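Local coordinates for protein PfVFT1 (Plasmodium falciparum, PDB 5JKQ) that has the bi-lobed Venus flytrap architecture of solute-binding proteins and probably binds a small solute between its lobes, at residues A[133-138]-A[149-154]; A[69-74]-A[143-148]. The protein carries 3 engineered substitutions. All blocks are in the same frame, centred on the assembly; numbering follows the deposited sequence.

Contact 1 of 2, residues A[133-138]-A[149-154]. With SO4 (sulfate ion), chain E.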
loop_
_atom_site.group_PDB
_atom_site.type_symbol
_atom_site.label_atom_id
_atom_site.label_comp_id
_atom_site.label_asym_id
_atom_site.label_seq_id
_atom_site.Cartn_x
_atom_site.Cartn_y
_atom_site.Cartn_z
ATOM N N ASP A 133 0.379 -8.765 15.776
ATOM C CA ASP A 133 1.328 -7.669 15.944
ATOM C C ASP A 133 2.327 -7.687 14.790
ATOM O O ASP A 133 2.599 -6.652 14.180
ATOM C CB ASP A 133 2.054 -7.772 17.288
ATOM C CG ASP A 133 1.178 -7.365 18.461
ATOM O OD1 ASP A 133 0.413 -6.386 18.327
ATOM O OD2 ASP A 133 1.253 -8.024 19.519
ATOM N N ASN A 134 2.866 -8.869 14.505
ATOM C CA ASN A 134 3.704 -9.085 13.328
ATOM C C ASN A 134 2.979 -10.008 12.352
ATOM O O ASN A 134 2.932 -11.224 12.546
ATOM C CB ASN A 134 5.062 -9.675 13.726
ATOM C CG ASN A 134 6.048 -9.731 12.565
ATOM O OD1 ASN A 134 5.681 -10.036 11.430
ATOM N ND2 ASN A 134 7.311 -9.438 12.852
ATOM N N VAL A 135 2.414 -9.421 11.303
ATOM C CA VAL A 135 1.627 -10.176 10.337
ATOM C C VAL A 135 2.534 -11.023 9.448
ATOM O O VAL A 135 2.142 -12.102 9.004
ATOM C CB VAL A 135 0.767 -9.241 9.456
ATOM C CG1 VAL A 135 -0.131 -10.044 8.524
ATOM C CG2 VAL A 135 -0.077 -8.324 10.326
ATOM N N PHE A 136 3.748 -10.540 9.202
ATOM C CA PHE A 136 4.676 -11.239 8.319
ATOM C C PHE A 136 5.169 -12.551 8.933
ATOM O O PHE A 136 5.543 -13.477 8.211
ATOM C CB PHE A 136 5.865 -10.336 7.976
ATOM C CG PHE A 136 5.483 -9.101 7.207
ATOM C CD1 PHE A 136 4.880 -9.202 5.964
ATOM C CD2 PHE A 136 5.731 -7.840 7.726
ATOM C CE1 PHE A 136 4.526 -8.069 5.255
ATOM C CE2 PHE A 136 5.382 -6.704 7.018
ATOM C CZ PHE A 136 4.778 -6.819 5.783
ATOM N N VAL A 137 5.168 -12.629 10.260
ATOM C CA VAL A 137 5.517 -13.863 10.955
ATOM C C VAL A 137 4.394 -14.878 10.771
ATOM O O VAL A 137 4.640 -16.039 10.443
ATOM C CB VAL A 137 5.781 -13.611 12.463
ATOM C CG1 VAL A 137 5.512 -14.860 13.309
ATOM C CG2 VAL A 137 7.207 -13.131 12.671
ATOM N N ALA A 138 3.162 -14.424 10.976
ATOM C CA ALA A 138 1.990 -15.274 10.810
ATOM C C ALA A 138 1.903 -15.787 9.378
ATOM O O ALA A 138 1.490 -16.923 9.137
ATOM C CB ALA A 138 0.728 -14.515 11.179
ATOM N N ASN A 149 -4.255 -5.568 1.974
ATOM C CA ASN A 149 -3.660 -4.855 0.845
ATOM C C ASN A 149 -2.997 -3.532 1.228
ATOM O O ASN A 149 -2.242 -2.972 0.435
ATOM C CB ASN A 149 -4.717 -4.577 -0.229
ATOM C CG ASN A 149 -5.356 -5.842 -0.766
ATOM O OD1 ASN A 149 -4.716 -6.625 -1.466
ATOM N ND2 ASN A 149 -6.634 -6.037 -0.454
ATOM N N TYR A 150 -3.271 -3.027 2.429
ATOM C CA TYR A 150 -2.841 -1.674 2.783
ATOM C C TYR A 150 -1.347 -1.586 3.067
ATOM O O TYR A 150 -0.782 -0.493 3.070
ATOM C CB TYR A 150 -3.635 -1.140 3.988
ATOM C CG TYR A 150 -3.441 -1.862 5.310
ATOM C CD1 TYR A 150 -2.228 -1.816 5.989
ATOM C CD2 TYR A 150 -4.494 -2.547 5.904
ATOM C CE1 TYR A 150 -2.061 -2.461 7.200
ATOM C CE2 TYR A 150 -4.337 -3.191 7.116
ATOM C CZ TYR A 150 -3.120 -3.144 7.759
ATOM O OH TYR A 150 -2.958 -3.783 8.966
ATOM N N PHE A 151 -0.710 -2.728 3.299
ATOM C CA PHE A 151 0.705 -2.752 3.653
ATOM C C PHE A 151 1.563 -2.079 2.591
ATOM O O PHE A 151 1.308 -2.215 1.396
ATOM C CB PHE A 151 1.175 -4.189 3.873
ATOM C CG PHE A 151 0.707 -4.777 5.168
ATOM C CD1 PHE A 151 1.433 -4.583 6.331
ATOM C CD2 PHE A 151 -0.465 -5.509 5.229
ATOM C CE1 PHE A 151 1.000 -5.115 7.527
ATOM C CE2 PHE A 151 -0.902 -6.042 6.423
ATOM C CZ PHE A 151 -0.168 -5.845 7.573
ATOM N N LEU A 152 2.573 -1.343 3.043
ATOM C CA LEU A 152 3.461 -0.622 2.140
ATOM C C LEU A 152 4.234 -1.578 1.241
ATOM O O LEU A 152 4.565 -2.696 1.639
ATOM C CB LEU A 152 4.439 0.247 2.934
ATOM C CG LEU A 152 3.821 1.294 3.865
ATOM C CD1 LEU A 152 4.916 2.063 4.582
ATOM C CD2 LEU A 152 2.912 2.247 3.102
ATOM N N SER A 153 4.521 -1.123 0.027
ATOM C CA SER A 153 5.295 -1.904 -0.928
ATOM C C SER A 153 6.770 -1.953 -0.535
ATOM O O SER A 153 7.539 -2.737 -1.089
ATOM C CB SER A 153 5.143 -1.317 -2.333
ATOM O OG SER A 153 3.787 -1.343 -2.748
ATOM N N ASN A 154 7.150 -1.114 0.426
ATOM C CA ASN A 154 8.535 -1.012 0.877
ATOM C C ASN A 154 8.701 -1.541 2.304
ATOM O O ASN A 154 9.651 -1.186 3.003
ATOM C CB ASN A 154 8.998 0.447 0.791
ATOM C CG ASN A 154 10.509 0.593 0.838
ATOM O OD1 ASN A 154 11.249 -0.351 0.560
ATOM N ND2 ASN A 154 10.974 1.787 1.190
HETATM S S SO4 E . 1.471 -11.666 17.328
HETATM O O1 SO4 E . 2.121 -11.281 16.076
HETATM O O2 SO4 E . 1.014 -13.050 17.242
HETATM O O3 SO4 E . 0.321 -10.800 17.578
HETATM O O4 SO4 E . 2.428 -11.534 18.422
#

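Contact 2 of 2, residues A[69-74]-A[143-148]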
loop_
_atom_site.group_PDB
_atom_site.type_symbol
_atom_site.label_atom_id
_atom_site.label_comp_id
_atom_site.label_asym_id
_atom_site.label_seq_id
_atom_site.Cartn_x
_atom_site.Cartn_y
_atom_site.Cartn_z
ATOM N N LEU A 69 -4.490 -21.982 -3.192
ATOM C CA LEU A 69 -5.812 -21.638 -3.698
ATOM C C LEU A 69 -6.760 -22.827 -3.590
ATOM O O LEU A 69 -7.940 -22.658 -3.289
ATOM C CB LEU A 69 -5.740 -21.156 -5.149
ATOM C CG LEU A 69 -7.046 -20.545 -5.675
ATOM C CD1 LEU A 69 -7.354 -19.231 -4.971
ATOM C CD2 LEU A 69 -6.993 -20.341 -7.177
ATOM N N SER A 70 -6.244 -24.029 -3.827
ATOM C CA SER A 70 -7.055 -25.237 -3.719
ATOM C C SER A 70 -7.566 -25.441 -2.294
ATOM O O SER A 70 -8.663 -25.961 -2.092
ATOM C CB SER A 70 -6.258 -26.459 -4.171
ATOM O OG SER A 70 -6.147 -26.494 -5.583
ATOM N N GLU A 71 -6.772 -25.031 -1.308
ATOM C CA GLU A 71 -7.200 -25.099 0.084
ATOM C C GLU A 71 -8.334 -24.107 0.327
ATOM O O GLU A 71 -9.343 -24.438 0.951
ATOM C CB GLU A 71 -6.032 -24.806 1.030
ATOM C CG GLU A 71 -4.856 -25.762 0.884
ATOM C CD GLU A 71 -3.711 -25.423 1.821
ATOM O OE1 GLU A 71 -3.880 -24.529 2.676
ATOM O OE2 GLU A 71 -2.640 -26.054 1.700
ATOM N N ILE A 72 -8.154 -22.891 -0.177
ATOM C CA ILE A 72 -9.162 -21.843 -0.060
ATOM C C ILE A 72 -10.469 -22.290 -0.709
ATOM O O ILE A 72 -11.549 -22.067 -0.163
ATOM C CB ILE A 72 -8.669 -20.527 -0.709
ATOM C CG1 ILE A 72 -7.505 -19.954 0.098
ATOM C CG2 ILE A 72 -9.787 -19.482 -0.793
ATOM C CD1 ILE A 72 -6.651 -18.974 -0.675
ATOM N N ILE A 73 -10.357 -22.933 -1.867
ATOM C CA ILE A 73 -11.524 -23.370 -2.628
ATOM C C ILE A 73 -12.313 -24.443 -1.881
ATOM O O ILE A 73 -13.542 -24.386 -1.818
ATOM C CB ILE A 73 -11.110 -23.906 -4.020
ATOM C CG1 ILE A 73 -10.630 -22.750 -4.895
ATOM C CG2 ILE A 73 -12.277 -24.607 -4.725
ATOM C CD1 ILE A 73 -9.907 -23.181 -6.155
ATOM N N LYS A 74 -11.610 -25.420 -1.316
ATOM C CA LYS A 74 -12.265 -26.534 -0.638
ATOM C C LYS A 74 -12.999 -26.083 0.623
ATOM O O LYS A 74 -14.079 -26.586 0.931
ATOM C CB LYS A 74 -11.243 -27.617 -0.295
ATOM C CG LYS A 74 -10.845 -28.470 -1.491
ATOM C CD LYS A 74 -9.609 -29.310 -1.206
ATOM C CE LYS A 74 -9.303 -30.250 -2.362
ATOM N NZ LYS A 74 -7.863 -30.635 -2.417
ATOM N N ASP A 143 -0.275 -19.165 9.173
ATOM C CA ASP A 143 -1.479 -18.864 9.943
ATOM C C ASP A 143 -2.486 -18.130 9.062
ATOM O O ASP A 143 -3.686 -18.129 9.337
ATOM C CB ASP A 143 -1.145 -18.022 11.176
ATOM C CG ASP A 143 -0.300 -18.772 12.186
ATOM O OD1 ASP A 143 -0.576 -19.968 12.423
ATOM O OD2 ASP A 143 0.643 -18.168 12.740
ATOM N N ILE A 144 -1.980 -17.512 7.998
ATOM C CA ILE A 144 -2.805 -16.765 7.059
ATOM C C ILE A 144 -2.369 -17.058 5.629
ATOM O O ILE A 144 -1.226 -17.445 5.388
ATOM C CB ILE A 144 -2.723 -15.244 7.320
ATOM C CG1 ILE A 144 -1.255 -14.812 7.431
ATOM C CG2 ILE A 144 -3.495 -14.889 8.583
ATOM C CD1 ILE A 144 -1.041 -13.318 7.592
ATOM N N HIS A 145 -3.289 -16.883 4.686
ATOM C CA HIS A 145 -2.974 -17.022 3.270
ATOM C C HIS A 145 -2.444 -15.704 2.710
ATOM O O HIS A 145 -1.702 -15.688 1.726
ATOM C CB HIS A 145 -4.213 -17.460 2.486
ATOM C CG HIS A 145 -4.843 -18.716 3.001
ATOM N ND1 HIS A 145 -6.199 -18.832 3.219
ATOM C CD2 HIS A 145 -4.305 -19.914 3.333
ATOM C CE1 HIS A 145 -6.469 -20.044 3.668
ATOM N NE2 HIS A 145 -5.337 -20.722 3.745
HETATM N N MSE A 146 -2.818 -14.604 3.362
HETATM C CA MSE A 146 -2.583 -13.263 2.841
HETATM C C MSE A 146 -2.446 -12.207 3.917
HETATM O O MSE A 146 -3.036 -12.324 4.990
HETATM C CB MSE A 146 -3.739 -12.832 1.951
HETATM C CG MSE A 146 -3.681 -13.279 0.533
HETATM SE SE MSE A 146 -5.240 -12.546 -0.360
HETATM C CE MSE A 146 -4.492 -10.829 -0.888
ATOM N N THR A 147 -1.709 -11.151 3.597
ATOM C CA THR A 147 -1.784 -9.914 4.358
ATOM C C THR A 147 -2.874 -9.051 3.736
ATOM O O THR A 147 -3.304 -9.301 2.608
ATOM C CB THR A 147 -0.454 -9.140 4.356
ATOM O OG1 THR A 147 -0.197 -8.630 3.041
ATOM C CG2 THR A 147 0.696 -10.035 4.798
ATOM N N ASP A 148 -3.323 -8.041 4.469
ATOM C CA ASP A 148 -4.230 -7.046 3.916
ATOM C C ASP A 148 -3.507 -6.295 2.798
ATOM O O ASP A 148 -2.285 -6.375 2.684
ATOM C CB ASP A 148 -4.705 -6.084 5.008
ATOM C CG ASP A 148 -5.916 -5.276 4.589
ATOM O OD1 ASP A 148 -5.772 -4.393 3.718
ATOM O OD2 ASP A 148 -7.012 -5.517 5.142
#

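Contact 1 of 2, residues A[133-138]-A[149-154]
Val135 and Phe136, in the first turn of helix 135-140, pack against Phe151 in a small buried apolar contact between that helix and the loop leaving strand 146-147, inside one lobe of the bi-lobed Venus flytrap fold. The benzyl group of Phe151 reaches across from the loop, its CZ stopping 3.7 Å from CG2 of Val135. That methyl lies anti to the carbonyl carbon of Val135, while CG1, anti to the backbone N (chi1 -176°), turns to Ile144 and Thr147. Phe136 runs antiparallel alongside Phe151, its CZ 4.1 Å from Phe151 CD1. The ring planes meet at 57°, an oblique pairing. Tyr150 CE1 sits over the centre of one Phe151 face, and Leu83 of strand 77-83 touches both Val135 and Phe151.

Asn134 is the N-cap: its OD1 accepts from Val137 N at 2.9 Å, the donor standing above the carbonyl plane. Just ahead of the helix, a sulfate, probably from the crystallisation liquor, is gripped by backbone amides, Asp133 N to O3 at 2.7 Å and Asn134 N to O1 at 3.0 Å. Between helix and loop, then, cohesion is van der Waals and hydrophobic, whereas the polar bonds serve the helix start and the anion.

Contact 2 of 2, residues A[69-74]-A[143-148]
Helix 68-75 comes nearest to the segment 143-148 where the latter enters strand 146-147, with the CA atoms of Ile72 and His145 8.5 Å apart, a gap bridged by side chains. Strand 146-147 is an outer strand of the three-stranded parallel sheet in this lobe of the Venus flytrap fold, in the order 126-132, 77-83, 146-147. Backbone bonds from His145, Met146 and Asp148 to Lys79 and Gly81 hold the segment against the central strand.

The main side-chain contact is a CH-pi interaction. Ile72 lays CG1 over one face of the His145 imidazole, 3.9 Å from the ring centroid and 28° off its normal. Both residues point CB toward the opposite segment, so the two side chains overlap along part of their length. A chi1 of -68° sets CG1 of Ile72 beside its backbone N, from where the CG1-CD1 arm runs on along the ring: CD1 is 3.9 Å from His145 ND1. Leu16 of helix 14-29, Trp111 of helix 102-118 and Ile125 also touch Ile72.

The imidazole's orientation has a polar anchor as well, since ND1 is hydrogen-bonded to the backbone N of Lys79. With ND1 as acceptor, the bond suits a neutral ring whose proton is probably on NE2. Glu71, one residue before Ile72 on the helix, is exposed and brings its carboxylate obliquely to the NE2 end of the ring. The approach is too long for a salt bridge: OE1 of Glu71 remains 4.2 Å from His145 NE2.

Contacts 1 and 2 lie in the same lobe, their centres about 16 Å apart, and their segments alternate along the chain: 69-74, 133-138, 143-148, 149-154. Helix 135-140 is followed directly by strand 146-147, and the chain runs straight from 143-148 into 149-154. The two contacts touch: Ala138 O and Asp143 N are 2.9 Å apart, a probable hydrogen bond, and Val135 CG1 packs on Ile144 CD1 at 3.5 Å. Both lean on central strand 77-83. Contact 1 is nearer the chain centre, where the backbone of Phe151 hydrogen-bonds to Ser277 of strand 265-281; contact 2 lies farther out. Helix 68-75 thus flanks the start of edge strand 146-147; the chain beyond packs on helix 135-140.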